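Local structure of dihydrofolate reductase (Coxiella burnetii, 3TQ9) at residues L5-D10 against V125-W130; R59-T64 against D75-L80. The protein probably reduces 7,8-dihydrofolate to tetrahydrofolate with NADPH, supplying the folate cofactor needed for glycine, purine and DNA-precursor synthesis. All coordinates share one frame; numbering follows the deposited sequence.

Contact 1 (L5-D10 against V125-W130). With MTX (methotrexate), chain C.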
loop_
_atom_site.group_PDB
_atom_site.type_symbol
_atom_site.label_atom_id
_atom_site.label_comp_id
_atom_site.label_asym_id
_atom_site.label_seq_id
_atom_site.Cartn_x
_atom_site.Cartn_y
_atom_site.Cartn_z
ATOM N N LEU A 5 0.716 -6.311 -0.976
ATOM C CA LEU A 5 0.202 -4.988 -1.331
ATOM C C LEU A 5 -1.161 -4.837 -0.680
ATOM O O LEU A 5 -2.009 -5.714 -0.820
ATOM C CB LEU A 5 0.058 -4.827 -2.848
ATOM C CG LEU A 5 1.283 -4.500 -3.716
ATOM C CD1 LEU A 5 2.471 -5.311 -3.324
ATOM C CD2 LEU A 5 0.958 -4.732 -5.176
ATOM N N ILE A 6 -1.362 -3.735 0.041
ATOM C CA ILE A 6 -2.666 -3.378 0.590
ATOM C C ILE A 6 -3.093 -2.050 -0.042
ATOM O O ILE A 6 -2.346 -1.070 -0.013
ATOM C CB ILE A 6 -2.642 -3.312 2.158
ATOM C CG1 ILE A 6 -4.057 -3.163 2.726
ATOM C CG2 ILE A 6 -1.737 -2.192 2.674
ATOM C CD1 ILE A 6 -4.123 -3.376 4.219
ATOM N N ALA A 7 -4.271 -2.027 -0.658
ATOM C CA ALA A 7 -4.744 -0.817 -1.337
ATOM C C ALA A 7 -6.250 -0.693 -1.213
ATOM O O ALA A 7 -6.948 -1.700 -1.164
ATOM C CB ALA A 7 -4.334 -0.835 -2.796
ATOM N N ALA A 8 -6.733 0.547 -1.110
ATOM C CA ALA A 8 -8.151 0.852 -1.230
ATOM C C ALA A 8 -8.342 1.557 -2.564
ATOM O O ALA A 8 -7.604 2.492 -2.890
ATOM C CB ALA A 8 -8.615 1.731 -0.091
ATOM N N MET A 9 -9.322 1.099 -3.335
ATOM C CA MET A 9 -9.532 1.584 -4.698
ATOM C C MET A 9 -10.995 1.469 -5.076
ATOM O O MET A 9 -11.698 0.630 -4.531
ATOM C CB MET A 9 -8.692 0.754 -5.673
ATOM C CG MET A 9 -9.213 -0.672 -5.883
ATOM S SD MET A 9 -8.136 -1.682 -6.886
ATOM C CE MET A 9 -6.719 -1.794 -5.794
ATOM N N ASP A 10 -11.451 2.297 -6.013
ATOM C CA ASP A 10 -12.827 2.197 -6.524
ATOM C C ASP A 10 -12.899 1.245 -7.730
ATOM O O ASP A 10 -11.925 0.561 -8.040
ATOM C CB ASP A 10 -13.398 3.592 -6.838
ATOM C CG ASP A 10 -12.819 4.210 -8.102
ATOM O OD1 ASP A 10 -12.048 3.539 -8.813
ATOM O OD2 ASP A 10 -13.141 5.381 -8.387
ATOM N N VAL A 125 -4.535 9.547 -9.766
ATOM C CA VAL A 125 -3.613 8.412 -9.607
ATOM C C VAL A 125 -4.406 7.109 -9.454
ATOM O O VAL A 125 -5.523 7.113 -8.925
ATOM C CB VAL A 125 -2.608 8.605 -8.432
ATOM C CG1 VAL A 125 -2.292 10.084 -8.228
ATOM C CG2 VAL A 125 -3.136 7.997 -7.157
ATOM N N TYR A 126 -3.820 6.010 -9.933
ATOM C CA TYR A 126 -4.515 4.722 -10.044
ATOM C C TYR A 126 -3.652 3.571 -9.551
ATOM O O TYR A 126 -2.419 3.657 -9.556
ATOM C CB TYR A 126 -4.914 4.454 -11.500
ATOM C CG TYR A 126 -6.030 5.341 -12.008
ATOM C CD1 TYR A 126 -7.358 4.927 -11.943
ATOM C CD2 TYR A 126 -5.762 6.594 -12.546
ATOM C CE1 TYR A 126 -8.393 5.737 -12.402
ATOM C CE2 TYR A 126 -6.791 7.415 -13.007
ATOM C CZ TYR A 126 -8.101 6.979 -12.932
ATOM O OH TYR A 126 -9.122 7.789 -13.387
ATOM N N PHE A 127 -4.314 2.499 -9.121
ATOM C CA PHE A 127 -3.635 1.253 -8.772
ATOM C C PHE A 127 -3.447 0.482 -10.070
ATOM O O PHE A 127 -4.388 0.358 -10.853
ATOM C CB PHE A 127 -4.477 0.444 -7.783
ATOM C CG PHE A 127 -3.827 -0.821 -7.309
ATOM C CD1 PHE A 127 -3.243 -0.889 -6.061
ATOM C CD2 PHE A 127 -3.813 -1.953 -8.104
ATOM C CE1 PHE A 127 -2.657 -2.058 -5.619
ATOM C CE2 PHE A 127 -3.225 -3.125 -7.669
ATOM C CZ PHE A 127 -2.650 -3.180 -6.429
ATOM N N PRO A 128 -2.240 -0.046 -10.303
ATOM C CA PRO A 128 -1.885 -0.679 -11.576
ATOM C C PRO A 128 -2.731 -1.905 -11.912
ATOM O O PRO A 128 -3.152 -2.621 -11.003
ATOM C CB PRO A 128 -0.444 -1.118 -11.331
ATOM C CG PRO A 128 -0.377 -1.323 -9.867
ATOM C CD PRO A 128 -1.150 -0.191 -9.321
ATOM N N GLU A 129 -2.954 -2.163 -13.200
ATOM C CA GLU A 129 -3.756 -3.321 -13.593
ATOM C C GLU A 129 -3.010 -4.611 -13.290
ATOM O O GLU A 129 -1.814 -4.729 -13.565
ATOM C CB GLU A 129 -4.170 -3.291 -15.073
ATOM C CG GLU A 129 -5.481 -4.068 -15.320
ATOM C CD GLU A 129 -5.830 -4.264 -16.792
ATOM O OE1 GLU A 129 -4.908 -4.363 -17.632
ATOM O OE2 GLU A 129 -7.042 -4.343 -17.105
ATOM N N TRP A 130 -3.729 -5.564 -12.705
ATOM C CA TRP A 130 -3.189 -6.890 -12.447
ATOM C C TRP A 130 -3.914 -7.931 -13.308
ATOM O O TRP A 130 -5.145 -7.880 -13.477
ATOM C CB TRP A 130 -3.270 -7.237 -10.955
ATOM C CG TRP A 130 -4.651 -7.461 -10.406
ATOM C CD1 TRP A 130 -5.284 -8.656 -10.259
ATOM C CD2 TRP A 130 -5.552 -6.466 -9.898
ATOM N NE1 TRP A 130 -6.529 -8.472 -9.706
ATOM C CE2 TRP A 130 -6.715 -7.135 -9.471
ATOM C CE3 TRP A 130 -5.489 -5.076 -9.766
ATOM C CZ2 TRP A 130 -7.807 -6.461 -8.922
ATOM C CZ3 TRP A 130 -6.580 -4.408 -9.222
ATOM C CH2 TRP A 130 -7.719 -5.103 -8.808
HETATM N N1 MTX C . -6.702 1.848 2.743
HETATM C C2 MTX C . -6.287 0.564 2.436
HETATM N NA2 MTX C . -7.156 -0.433 2.454
HETATM N N3 MTX C . -4.972 0.308 2.102
HETATM C C4 MTX C . -4.042 1.323 2.074
HETATM N NA4 MTX C . -2.777 1.061 1.751
HETATM C C4A MTX C . -4.443 2.618 2.382
HETATM N N5 MTX C . -3.518 3.643 2.357
HETATM C C6 MTX C . -3.904 4.921 2.666
HETATM C C7 MTX C . -5.235 5.197 3.002
HETATM N N8 MTX C . -6.171 4.173 3.034
HETATM C C8A MTX C . -5.780 2.882 2.720
HETATM C C9 MTX C . -2.848 5.992 2.627
HETATM N N10 MTX C . -3.214 7.116 3.471
HETATM C CM MTX C . -3.432 8.408 2.790
HETATM C C11 MTX C . -4.204 6.680 7.559
HETATM C C12 MTX C . -4.526 7.842 6.879
HETATM C C13 MTX C . -4.203 7.980 5.534
HETATM C C14 MTX C . -3.543 6.951 4.858
HETATM C C15 MTX C . -3.218 5.788 5.557
HETATM C C16 MTX C . -3.548 5.654 6.902
HETATM C C MTX C . -4.568 6.562 9.009
HETATM O O MTX C . -4.811 7.744 9.743
HETATM N N MTX C . -4.649 5.364 9.582
HETATM C CA MTX C . -4.381 5.208 10.999
HETATM C CT MTX C . -3.805 3.871 11.297
HETATM O O1 MTX C . -3.790 2.993 10.416
HETATM O O2 MTX C . -3.326 3.640 12.431
HETATM C CB MTX C . -5.628 5.417 11.854
HETATM C CG MTX C . -6.922 5.060 11.141
HETATM C CD MTX C . -8.059 5.326 12.097
HETATM O OE1 MTX C . -8.562 4.373 12.745
HETATM O OE2 MTX C . -8.498 6.499 12.251
#

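Contact 2 (R59-T64 against D75-L80). With NDP (NADPH dihydro-nicotinamide-adenine-dinucleotide phosphate), chain B.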
loop_
_atom_site.group_PDB
_atom_site.type_symbol
_atom_site.label_atom_id
_atom_site.label_comp_id
_atom_site.label_asym_id
_atom_site.label_seq_id
_atom_site.Cartn_x
_atom_site.Cartn_y
_atom_site.Cartn_z
ATOM N N ARG A 59 6.651 0.003 11.839
ATOM C CA ARG A 59 7.910 0.484 11.306
ATOM C C ARG A 59 7.593 1.154 9.994
ATOM O O ARG A 59 7.280 0.482 9.009
ATOM C CB ARG A 59 8.911 -0.654 11.103
ATOM C CG ARG A 59 10.280 -0.175 10.684
ATOM C CD ARG A 59 11.256 -1.320 10.608
ATOM N NE ARG A 59 12.503 -0.898 9.980
ATOM C CZ ARG A 59 13.495 -1.714 9.637
ATOM N NH1 ARG A 59 13.401 -3.026 9.847
ATOM N NH2 ARG A 59 14.587 -1.212 9.075
ATOM N N ASN A 60 7.637 2.482 9.994
ATOM C CA ASN A 60 7.366 3.237 8.800
ATOM C C ASN A 60 8.623 3.280 7.974
ATOM O O ASN A 60 9.657 3.726 8.459
ATOM C CB ASN A 60 6.929 4.649 9.146
ATOM C CG ASN A 60 5.522 4.707 9.669
ATOM O OD1 ASN A 60 4.631 5.203 8.992
ATOM N ND2 ASN A 60 5.310 4.213 10.883
ATOM N N ILE A 61 8.538 2.808 6.731
ATOM C CA ILE A 61 9.672 2.821 5.812
ATOM C C ILE A 61 9.294 3.641 4.598
ATOM O O ILE A 61 8.303 3.332 3.930
ATOM C CB ILE A 61 10.066 1.395 5.377
ATOM C CG1 ILE A 61 10.284 0.507 6.610
ATOM C CG2 ILE A 61 11.320 1.431 4.520
ATOM C CD1 ILE A 61 10.886 -0.837 6.317
ATOM N N VAL A 62 10.075 4.684 4.316
ATOM C CA VAL A 62 9.788 5.609 3.205
ATOM C C VAL A 62 10.857 5.556 2.091
ATOM O O VAL A 62 12.061 5.597 2.368
ATOM C CB VAL A 62 9.629 7.064 3.732
ATOM C CG1 VAL A 62 9.377 8.048 2.582
ATOM C CG2 VAL A 62 8.502 7.129 4.788
ATOM N N ILE A 63 10.399 5.470 0.837
ATOM C CA ILE A 63 11.279 5.397 -0.318
ATOM C C ILE A 63 11.329 6.763 -1.005
ATOM O O ILE A 63 10.293 7.297 -1.404
ATOM C CB ILE A 63 10.812 4.332 -1.346
ATOM C CG1 ILE A 63 10.483 3.001 -0.662
ATOM C CG2 ILE A 63 11.875 4.127 -2.428
ATOM C CD1 ILE A 63 11.526 2.501 0.263
ATOM N N THR A 64 12.530 7.326 -1.113
ATOM C CA THR A 64 12.741 8.604 -1.777
ATOM C C THR A 64 14.013 8.529 -2.591
ATOM O O THR A 64 14.818 7.630 -2.389
ATOM C CB THR A 64 12.861 9.773 -0.777
ATOM O OG1 THR A 64 13.020 11.004 -1.504
ATOM C CG2 THR A 64 14.045 9.576 0.178
ATOM N N ASP A 75 12.189 5.083 8.610
ATOM C CA ASP A 75 13.438 4.684 7.958
ATOM C C ASP A 75 13.349 5.064 6.493
ATOM O O ASP A 75 12.328 4.826 5.857
ATOM C CB ASP A 75 13.677 3.173 8.057
ATOM C CG ASP A 75 13.871 2.702 9.473
ATOM O OD1 ASP A 75 14.067 3.551 10.368
ATOM O OD2 ASP A 75 13.825 1.470 9.695
ATOM N N ILE A 76 14.419 5.657 5.969
ATOM C CA ILE A 76 14.491 6.069 4.568
ATOM C C ILE A 76 15.325 5.082 3.780
ATOM O O ILE A 76 16.407 4.709 4.209
ATOM C CB ILE A 76 15.174 7.430 4.414
ATOM C CG1 ILE A 76 14.491 8.489 5.284
ATOM C CG2 ILE A 76 15.190 7.847 2.947
ATOM C CD1 ILE A 76 13.110 8.839 4.842
ATOM N N PHE A 77 14.823 4.664 2.625
ATOM C CA PHE A 77 15.615 3.881 1.680
ATOM C C PHE A 77 15.534 4.524 0.307
ATOM O O PHE A 77 14.569 5.216 -0.009
ATOM C CB PHE A 77 15.119 2.437 1.619
ATOM C CG PHE A 77 15.438 1.625 2.849
ATOM C CD1 PHE A 77 16.631 0.923 2.945
ATOM C CD2 PHE A 77 14.526 1.536 3.892
ATOM C CE1 PHE A 77 16.915 0.156 4.068
ATOM C CE2 PHE A 77 14.798 0.778 5.016
ATOM C CZ PHE A 77 15.996 0.085 5.106
ATOM N N TYR A 78 16.551 4.296 -0.510
ATOM C CA TYR A 78 16.663 5.000 -1.776
ATOM C C TYR A 78 16.158 4.188 -2.976
ATOM O O TYR A 78 16.210 4.653 -4.114
ATOM C CB TYR A 78 18.097 5.486 -1.977
ATOM C CG TYR A 78 18.567 6.422 -0.873
ATOM C CD1 TYR A 78 17.737 7.432 -0.385
ATOM C CD2 TYR A 78 19.842 6.312 -0.336
ATOM C CE1 TYR A 78 18.154 8.285 0.610
ATOM C CE2 TYR A 78 20.271 7.172 0.664
ATOM C CZ TYR A 78 19.417 8.153 1.130
ATOM O OH TYR A 78 19.819 9.010 2.119
ATOM N N SER A 79 15.648 2.991 -2.714
ATOM C CA SER A 79 14.947 2.227 -3.728
ATOM C C SER A 79 14.109 1.225 -3.000
ATOM O O SER A 79 14.371 0.946 -1.831
ATOM C CB SER A 79 15.927 1.520 -4.668
ATOM O OG SER A 79 16.952 0.869 -3.939
ATOM N N LEU A 80 13.091 0.699 -3.672
ATOM C CA LEU A 80 12.296 -0.380 -3.109
ATOM C C LEU A 80 13.184 -1.597 -2.895
ATOM O O LEU A 80 12.995 -2.328 -1.932
ATOM C CB LEU A 80 11.114 -0.738 -4.019
ATOM C CG LEU A 80 10.175 -1.848 -3.541
ATOM C CD1 LEU A 80 9.552 -1.503 -2.192
ATOM C CD2 LEU A 80 9.095 -2.119 -4.599
HETATM P PA NDP B . 3.948 7.599 -4.224
HETATM O O1A NDP B . 4.208 6.357 -5.022
HETATM O O2A NDP B . 3.245 7.478 -2.906
HETATM O O5B NDP B . 5.358 8.278 -3.960
HETATM C C5B NDP B . 6.125 8.714 -5.078
HETATM C C4B NDP B . 7.520 9.088 -4.610
HETATM O O4B NDP B . 8.147 7.936 -4.041
HETATM C C3B NDP B . 8.475 9.535 -5.708
HETATM O O3B NDP B . 8.355 10.912 -6.045
HETATM C C2B NDP B . 9.803 9.260 -5.066
HETATM O O2B NDP B . 10.051 10.232 -4.055
HETATM C C1B NDP B . 9.543 7.943 -4.354
HETATM N N9A NDP B . 9.836 6.741 -5.149
HETATM C C8A NDP B . 8.944 5.978 -5.799
HETATM N N7A NDP B . 9.567 4.941 -6.414
HETATM C C5A NDP B . 10.879 5.043 -6.137
HETATM C C6A NDP B . 12.099 4.292 -6.462
HETATM N N6A NDP B . 12.043 3.178 -7.229
HETATM N N1A NDP B . 13.270 4.743 -5.968
HETATM C C2A NDP B . 13.341 5.845 -5.206
HETATM N N3A NDP B . 12.267 6.562 -4.882
HETATM C C4A NDP B . 11.043 6.224 -5.309
HETATM O O3 NDP B . 3.225 8.746 -5.095
HETATM P PN NDP B . 1.786 8.685 -5.836
HETATM O O1N NDP B . 1.790 7.706 -6.984
HETATM O O2N NDP B . 1.447 10.118 -6.123
HETATM O O5D NDP B . 0.772 8.156 -4.732
HETATM C C5D NDP B . 0.221 9.061 -3.783
HETATM C C4D NDP B . -1.265 9.125 -4.049
HETATM O O4D NDP B . -1.832 7.830 -3.845
HETATM C C3D NDP B . -1.936 10.056 -3.063
HETATM O O3D NDP B . -3.131 10.590 -3.644
HETATM C C2D NDP B . -2.277 9.133 -1.922
HETATM O O2D NDP B . -3.284 9.714 -1.084
HETATM C C1D NDP B . -2.707 7.891 -2.708
HETATM N N1N NDP B . -2.610 6.616 -2.000
HETATM C C2N NDP B . -3.705 5.853 -1.980
HETATM C C3N NDP B . -3.720 4.630 -1.357
HETATM C C7N NDP B . -4.959 3.803 -1.355
HETATM O O7N NDP B . -4.948 2.725 -0.804
HETATM N N7N NDP B . -6.056 4.269 -1.939
HETATM C C4N NDP B . -2.459 4.157 -0.698
HETATM C C5N NDP B . -1.310 5.043 -0.758
HETATM C C6N NDP B . -1.448 6.250 -1.431
HETATM P P2B NDP B . 10.930 11.562 -4.198
HETATM O O1X NDP B . 9.994 12.388 -5.030
HETATM O O2X NDP B . 11.088 12.100 -2.797
HETATM O O3X NDP B . 12.238 11.140 -4.807
#

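Contact 1 (L5-D10 against V125-W130)
Strand 2-10 runs through the middle of the dihydrofolate reductase sheet, and Leu-5, Ala-7 and Met-9 on one of its faces pack against Phe-127 and Trp-130, in the loop that follows strand 125-126. Phe-127 is the centre of the contact. With CG anti to the backbone N (chi1 -177°), its ring is carried toward the strand, where the Met-9 methyl settles over one face: CE lies 3.6 Å from the ring centroid, a CH-pi contact, and 3.4 Å from Phe-127 CG. Pro-128 CD lies against the opposite face, toward the rim, which puts the ring between its own neighbour and the strand. Two more methyls come in obliquely: Ala-7 CB against the CD1-CE1 side of the ring, 3.4 Å from Phe-127 CD1, and Leu-5 CD2 at the tip, 4.1 Å from Phe-127 CZ.

Met-9 serves two aromatics at once. A bend at chi3 (66°) turns CE back over Phe-127, while SD sits at the edge of the Trp-130 six-membered ring, 3.9 Å from CZ3, and lies obliquely to the Phe-127 ring; both of these sulfur approaches are Met-aromatic contacts. Phe-102 of helix 99-105 meets the Phe-127 ring, and Ile-15, one of the NADPH-binding residues, touches both Met-9 and Phe-127.

The alternate residues of the strand serve the active site. Ile-6 O accepts a hydrogen bond from methotrexate NA4 at 2.8 Å, the N-H...O angle being 140°, and Ala-8 CB lies 3.4 Å from N1 of the inhibitor. Ala-8 O also accepts a hydrogen bond from the carboxamide nitrogen of NADPH. Between the two segments the side-chain chemistry is wholly apolar and sulfur-aromatic, which implies that shape and dispersion hold this loop to the Leu-5, Ala-7 and Met-9 face of the strand, while the carbonyl oxygens of Ile-6 and Ala-8 serve inhibitor and cofactor.

Contact 2 (R59-T64 against D75-L80)
Arg-59 and Asp-75 form a salt bridge at one end of this contact, both nitrogens closing on the same oxygen: NE is 2.7 Å and NH2 2.9 Å from Asp-75 OD2. The oxygen lies near the guanidinium plane, but the carboxylate is turned 75° to that plane, and the two donors reach OD2 from opposite faces of the carboxylate plane. An extended arginine chain from CG to NE brings the group there, with Ile-61 CD1 lying over one guanidinium face. Farther along, Ile-61 CG2 touches the edge of the Phe-77 ring, 3.3 Å from CD2, and Ile-63 CD1 packs on Phe-77 CB. Val-62 and Ile-76 pair across the reverse side of the sheet, where Thr-64 CG2 also presses on Ile-76 CG2 at 3.5 Å, tighter than usual for two carbons.

These side chains stand on the two faces of a parallel strand pair, 59-63 beside the edge strand 74-77 of the DHFR sheet. Its backbone bonds alternate: Asp-75 N to Asn-60 O, Val-62 N to Asp-75 O (2.7 Å, N-H...O 170°), Phe-77 N to Val-62 O and Thr-64 N to Phe-77 O. The last carries the pairing to the C-terminal end of the strands, where the adenosine of NADPH binds.

Thr-64 has OG1 anti to its backbone nitrogen (chi1 -178°), which aims the hydroxyl at the 2'-phosphate; it donates to O2X at 2.6 Å, and Gln-66 N in turn donates to OG1, positioning it. Ile-63 CG2 lies 3.5 Å from N3A of the adenine, and Ser-79 CA flanks the same base. Behind them Ser-79 OG caps helix 80-86 at Asp-82 N, and Ala-83 and Ala-86 of that helix pack against Phe-77. Lys-67 makes a cation-pi contact with the Tyr-78 ring.

How the contacts relate
Both contacts reach the same eight-stranded sheet, contact 1 through one segment and contact 2 through both, with centres about 20 Å apart on opposite sides of the chain's centre, and they do not touch. Contact 1 is buried and joins a central strand to a loop from far along the chain, through sulfur, methyl and ring packing alone. Contact 2 lies at the sheet's edge, is partly buried, and pairs two near neighbours in sequence with backbone hydrogen bonds and a salt bridge at its exposed end. NADPH spans them: its nicotinamide end reaches contact 1 and its adenosine phosphate end contact 2. Methotrexate is bound directly at contact 1. Helix 99-105 supplies side-chain neighbours to both.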